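Cag pathogenicity island protein (Cag10) (Helicobacter pylori 26695, PDB 6IQT) is the VirB8 homologue of the Helicobacter pylori cag type IV secretion system, probably an inner-membrane component that self-associates during assembly of the machine. Local coordinates at residues R85-I90 with T112-P117; L107-T112 with K129-Y134. All coordinates share one frame; numbering follows the deposited sequence.

Interaction 1: R85-I90 with T112-P117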
# COMPACT_ATOMS: atom_id res chain seq x y z
N ARG A 85 -10.79 19.14 -6.91
CA ARG A 85 -10.50 18.17 -7.97
C ARG A 85 -9.10 17.59 -7.79
O ARG A 85 -8.22 18.22 -7.21
CB ARG A 85 -10.63 18.82 -9.34
CG ARG A 85 -9.39 19.62 -9.74
CD ARG A 85 -9.36 19.93 -11.21
NE ARG A 85 -8.73 18.90 -12.07
CZ ARG A 85 -7.46 18.51 -12.05
NH1 ARG A 85 -6.60 19.10 -11.23
NH2 ARG A 85 -7.06 17.56 -12.88
N ALA A 86 -8.91 16.35 -8.26
CA ALA A 86 -7.66 15.62 -8.03
C ALA A 86 -7.20 14.94 -9.32
O ALA A 86 -7.99 14.26 -9.98
CB ALA A 86 -7.83 14.58 -6.91
N GLU A 87 -5.93 15.12 -9.67
CA GLU A 87 -5.35 14.49 -10.85
C GLU A 87 -4.16 13.65 -10.42
O GLU A 87 -3.23 14.18 -9.80
CB GLU A 87 -4.93 15.53 -11.89
CG GLU A 87 -4.08 14.99 -13.03
CD GLU A 87 -3.74 16.08 -14.05
OE1 GLU A 87 -4.27 17.20 -13.94
OE2 GLU A 87 -2.94 15.79 -14.98
N ALA A 88 -4.18 12.36 -10.77
CA ALA A 88 -3.20 11.36 -10.35
C ALA A 88 -2.43 10.84 -11.56
O ALA A 88 -3.04 10.36 -12.52
CB ALA A 88 -3.90 10.20 -9.63
N ILE A 89 -1.10 10.92 -11.50
CA ILE A 89 -0.21 10.50 -12.59
C ILE A 89 0.81 9.51 -12.03
O ILE A 89 1.24 9.64 -10.88
CB ILE A 89 0.52 11.70 -13.24
CG1 ILE A 89 1.62 12.23 -12.31
CG2 ILE A 89 -0.48 12.80 -13.65
CD1 ILE A 89 2.10 13.64 -12.62
N ILE A 90 1.23 8.54 -12.84
CA ILE A 90 2.38 7.72 -12.46
C ILE A 90 3.64 8.55 -12.74
O ILE A 90 3.84 9.03 -13.85
CB ILE A 90 2.39 6.39 -13.22
CG1 ILE A 90 1.19 5.53 -12.79
CG2 ILE A 90 3.73 5.63 -13.00
CD1 ILE A 90 0.99 4.22 -13.61
N THR A 112 2.00 10.82 -8.29
CA THR A 112 1.85 12.19 -7.83
C THR A 112 0.39 12.56 -8.02
O THR A 112 -0.19 12.28 -9.08
CB THR A 112 2.79 13.14 -8.59
OG1 THR A 112 4.16 12.78 -8.32
CG2 THR A 112 2.58 14.57 -8.15
N ILE A 113 -0.23 13.11 -6.98
CA ILE A 113 -1.62 13.54 -7.02
C ILE A 113 -1.64 15.06 -6.88
O ILE A 113 -1.15 15.61 -5.88
CB ILE A 113 -2.46 12.87 -5.93
CG1 ILE A 113 -2.31 11.34 -5.98
CG2 ILE A 113 -3.93 13.27 -6.06
CD1 ILE A 113 -3.06 10.59 -4.88
N LYS A 114 -2.18 15.74 -7.89
CA LYS A 114 -2.32 17.19 -7.85
C LYS A 114 -3.74 17.53 -7.41
O LYS A 114 -4.71 17.15 -8.08
CB LYS A 114 -1.99 17.83 -9.19
CG LYS A 114 -2.05 19.37 -9.16
CD LYS A 114 -1.57 20.01 -10.46
CE LYS A 114 -2.31 19.47 -11.68
NZ LYS A 114 -3.77 19.77 -11.65
N ILE A 115 -3.85 18.21 -6.27
CA ILE A 115 -5.13 18.59 -5.70
C ILE A 115 -5.29 20.10 -5.88
O ILE A 115 -4.44 20.88 -5.43
CB ILE A 115 -5.22 18.17 -4.22
CG1 ILE A 115 -5.46 16.66 -4.12
CG2 ILE A 115 -6.30 18.93 -3.50
CD1 ILE A 115 -4.61 15.97 -3.09
N THR A 116 -6.32 20.51 -6.60
CA THR A 116 -6.62 21.92 -6.78
C THR A 116 -8.07 22.14 -6.37
O THR A 116 -8.99 21.58 -7.00
CB THR A 116 -6.36 22.39 -8.22
OG1 THR A 116 -7.21 21.68 -9.13
CG2 THR A 116 -4.91 22.14 -8.63
N PRO A 117 -8.33 22.88 -5.29
CA PRO A 117 -9.72 23.14 -4.91
C PRO A 117 -10.38 24.15 -5.83
O PRO A 117 -9.78 25.15 -6.22
CB PRO A 117 -9.60 23.66 -3.47
CG PRO A 117 -8.31 23.06 -2.99
CD PRO A 117 -7.41 23.18 -4.19

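Interaction 2: L107-T112 with K129-Y134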
# COMPACT_ATOMS: atom_id res chain seq x y z
N LEU A 107 3.58 -4.91 -9.59
CA LEU A 107 4.10 -3.68 -10.16
C LEU A 107 4.38 -2.69 -9.03
O LEU A 107 3.60 -2.58 -8.08
CB LEU A 107 3.09 -3.07 -11.14
CG LEU A 107 2.60 -3.92 -12.33
CD1 LEU A 107 1.54 -3.15 -13.13
CD2 LEU A 107 3.77 -4.31 -13.24
N THR A 108 5.51 -1.98 -9.10
CA THR A 108 5.82 -0.98 -8.07
C THR A 108 6.22 0.33 -8.75
O THR A 108 6.98 0.33 -9.73
CB THR A 108 6.93 -1.48 -7.10
OG1 THR A 108 8.03 -2.01 -7.85
CG2 THR A 108 6.41 -2.59 -6.19
N PHE A 109 5.70 1.44 -8.24
CA PHE A 109 5.95 2.73 -8.88
C PHE A 109 5.52 3.83 -7.92
O PHE A 109 4.92 3.56 -6.87
CB PHE A 109 5.21 2.87 -10.22
CG PHE A 109 3.75 2.51 -10.13
CD1 PHE A 109 2.80 3.47 -9.83
CD2 PHE A 109 3.32 1.19 -10.36
CE1 PHE A 109 1.44 3.14 -9.74
CE2 PHE A 109 1.98 0.86 -10.28
CZ PHE A 109 1.04 1.83 -9.97
N PHE A 110 5.82 5.06 -8.29
CA PHE A 110 5.42 6.23 -7.52
C PHE A 110 4.31 6.95 -8.28
O PHE A 110 4.27 6.92 -9.51
CB PHE A 110 6.60 7.19 -7.30
CG PHE A 110 7.68 6.62 -6.41
CD1 PHE A 110 7.55 6.65 -5.03
CD2 PHE A 110 8.84 6.08 -6.95
CE1 PHE A 110 8.55 6.14 -4.21
CE2 PHE A 110 9.84 5.58 -6.13
CZ PHE A 110 9.69 5.61 -4.76
N ILE A 111 3.43 7.62 -7.53
CA ILE A 111 2.42 8.47 -8.14
C ILE A 111 2.47 9.86 -7.52
O ILE A 111 2.93 10.06 -6.40
CB ILE A 111 0.98 7.90 -8.03
CG1 ILE A 111 0.50 7.87 -6.59
CG2 ILE A 111 0.88 6.52 -8.66
CD1 ILE A 111 -1.00 7.58 -6.49
N THR A 112 2.00 10.82 -8.29
CA THR A 112 1.85 12.19 -7.83
C THR A 112 0.39 12.56 -8.02
O THR A 112 -0.19 12.28 -9.08
CB THR A 112 2.79 13.14 -8.59
OG1 THR A 112 4.16 12.78 -8.32
CG2 THR A 112 2.58 14.57 -8.15
N LYS A 129 2.89 9.23 -3.41
CA LYS A 129 2.70 7.93 -2.79
C LYS A 129 3.56 6.91 -3.52
O LYS A 129 3.84 7.05 -4.71
CB LYS A 129 1.24 7.46 -2.86
CG LYS A 129 0.24 8.25 -2.01
CD LYS A 129 -1.19 7.89 -2.41
CE LYS A 129 -2.21 8.32 -1.37
NZ LYS A 129 -2.01 9.74 -0.99
N GLN A 130 3.95 5.86 -2.81
CA GLN A 130 4.51 4.68 -3.45
C GLN A 130 3.42 3.61 -3.49
O GLN A 130 2.77 3.35 -2.48
CB GLN A 130 5.75 4.15 -2.73
CG GLN A 130 6.39 3.01 -3.50
CD GLN A 130 7.18 2.07 -2.61
OE1 GLN A 130 8.41 2.13 -2.57
NE2 GLN A 130 6.48 1.20 -1.88
N VAL A 131 3.21 3.02 -4.66
CA VAL A 131 2.06 2.16 -4.90
C VAL A 131 2.58 0.83 -5.40
O VAL A 131 3.47 0.79 -6.25
CB VAL A 131 1.08 2.78 -5.93
CG1 VAL A 131 -0.01 1.77 -6.34
CG2 VAL A 131 0.48 4.08 -5.40
N THR A 132 1.97 -0.25 -4.91
CA THR A 132 2.19 -1.61 -5.38
C THR A 132 0.86 -2.19 -5.84
O THR A 132 -0.11 -2.18 -5.07
CB THR A 132 2.75 -2.48 -4.25
OG1 THR A 132 3.94 -1.89 -3.72
CG2 THR A 132 3.03 -3.89 -4.74
N ILE A 133 0.79 -2.71 -7.05
CA ILE A 133 -0.44 -3.39 -7.44
C ILE A 133 -0.10 -4.81 -7.89
O ILE A 133 0.98 -5.09 -8.42
CB ILE A 133 -1.26 -2.67 -8.54
CG1 ILE A 133 -0.60 -2.80 -9.91
CG2 ILE A 133 -1.59 -1.19 -8.20
CD1 ILE A 133 -1.61 -2.86 -11.03
N TYR A 134 -1.06 -5.71 -7.69
CA TYR A 134 -0.96 -7.09 -8.14
C TYR A 134 -2.03 -7.31 -9.19
O TYR A 134 -3.19 -6.97 -8.97
CB TYR A 134 -1.14 -8.05 -6.96
CG TYR A 134 -0.10 -7.89 -5.87
CD1 TYR A 134 -0.18 -6.87 -4.93
CD2 TYR A 134 0.99 -8.75 -5.80
CE1 TYR A 134 0.80 -6.74 -3.92
CE2 TYR A 134 1.95 -8.61 -4.83
CZ TYR A 134 1.86 -7.61 -3.89
OH TYR A 134 2.83 -7.50 -2.92

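Interaction 1: R85-I90 with T112-P117
T112 pairs with I89, K114 with E87 and T116 with R85, each through two backbone hydrogen bonds, so the two antiparallel strands, 163° apart in direction, are held by six N-H···O=C bonds. At T112 the side chain lies beside that of I89, CB meeting I89 CG1 at 4.0 Å, while its OG1 is hydrogen-bonded to S91 OG. I113 points to the other face of the sheet, where its CG1 rests 4.1 Å from A88 CB; the backbone spacing is small here, with the CA atoms of I113 and A88 4.3 Å apart.

K114 carries the polar side of the contact. Its chain starts anti to the backbone N (chi1 -177°) and then bends twice, at CE and NZ, bringing NZ toward the side-chain ends of R85 and E87. There E87 OE1 stands 3.5 Å from K114 NZ, a weak salt bridge, and the same oxygen takes a closer bond of 3.0 Å from R85 NH2. K114 NZ and R85 NH1, two like-charged donors, lie 2.9 Å apart, uncomfortably close, so the exact placement of the two ends is doubtful; E87 OE1, near both groups, may partly offset the charge. I115 returns to the alanine-lined face, its CG1 4.2 Å from A86 CB. T116 closes the pairing: OG1 lies at the edge of the R85 guanidinium, near its plane, and accepts a weak bond of 3.4 Å from R85 NH1.

The apolar face is covered by helix 30-43, with V39 and F43 against A88 and F43 against I113. On the far side of 112-117, strand 125-137 continues the sheet through backbone bonds from I113 to T127 and I115 to Y125.

Interaction 2: L107-T112 with K129-Y134
L107, F109 and I111 form hydrogen-bonded antiparallel pairs with I133, V131 and K129, giving six backbone bonds between strands whose directions differ by 142°, a pronounced twist. Side chains alternate between the two faces. On the face of L107, F109, I111, K129, V131 and I133, L107 and I133 lie side by side, their CD1 atoms 3.8 Å apart. F109 crosses V131 obliquely: chi1 49° sets its CG between the backbone N and the carbonyl carbon, and the end of the ring comes near the partner strand, CZ 3.8 Å from V131 CG1. The V131 carbonyl oxygen, which accepts the F109 N-H, lies over the centre of one face of that ring, 4.1 Å from its plane, so this aromatic face is turned to a backbone carbonyl oxygen. Next along, I111 brings CD1 to 4.0 Å from V131 CG2, and its CG1 packs 3.8 Å from K129 CB before the lysine chain leads away toward D163, a long and weak ion pair.

The other face is more polar. T108 CG2 touches T132 OG1 at 3.6 Å, and the F110 ring slants across the aliphatic part of Q130, with CE1 3.7 Å from Q130 CB. Part of this face meets the second subunit, where I148 packs on T108 and K37 on Q130, and the Y134 hydroxyl is hydrogen-bonded to D52 of that subunit.

V31, T35 and V39 of helix 30-43 lie against L107 and F109. A strongly twisted antiparallel sheet with helices packed on one apolar face is the plan of the NTF2-like fold, to which the VirB8 soluble domain belongs.

After the N-terminal helices, the chain enters the sheet as strand 84-98, turns back as 105-117 and turns again as 125-137. Interaction 1 closes the first hairpin, with 21 residues between its segments; interaction 2 closes the second, with 16. Their segments alternate along the sequence, so the contacts cross rather than nest, and T112 belongs to both. Strand 105-117 is the common middle element, pairing with a different neighbour along each edge. The centres lie about 15 Å apart, yet the two sites touch: I90 packs against F109, and I113 against K129. Together they join three consecutive strands into one sheet beneath helix 30-43.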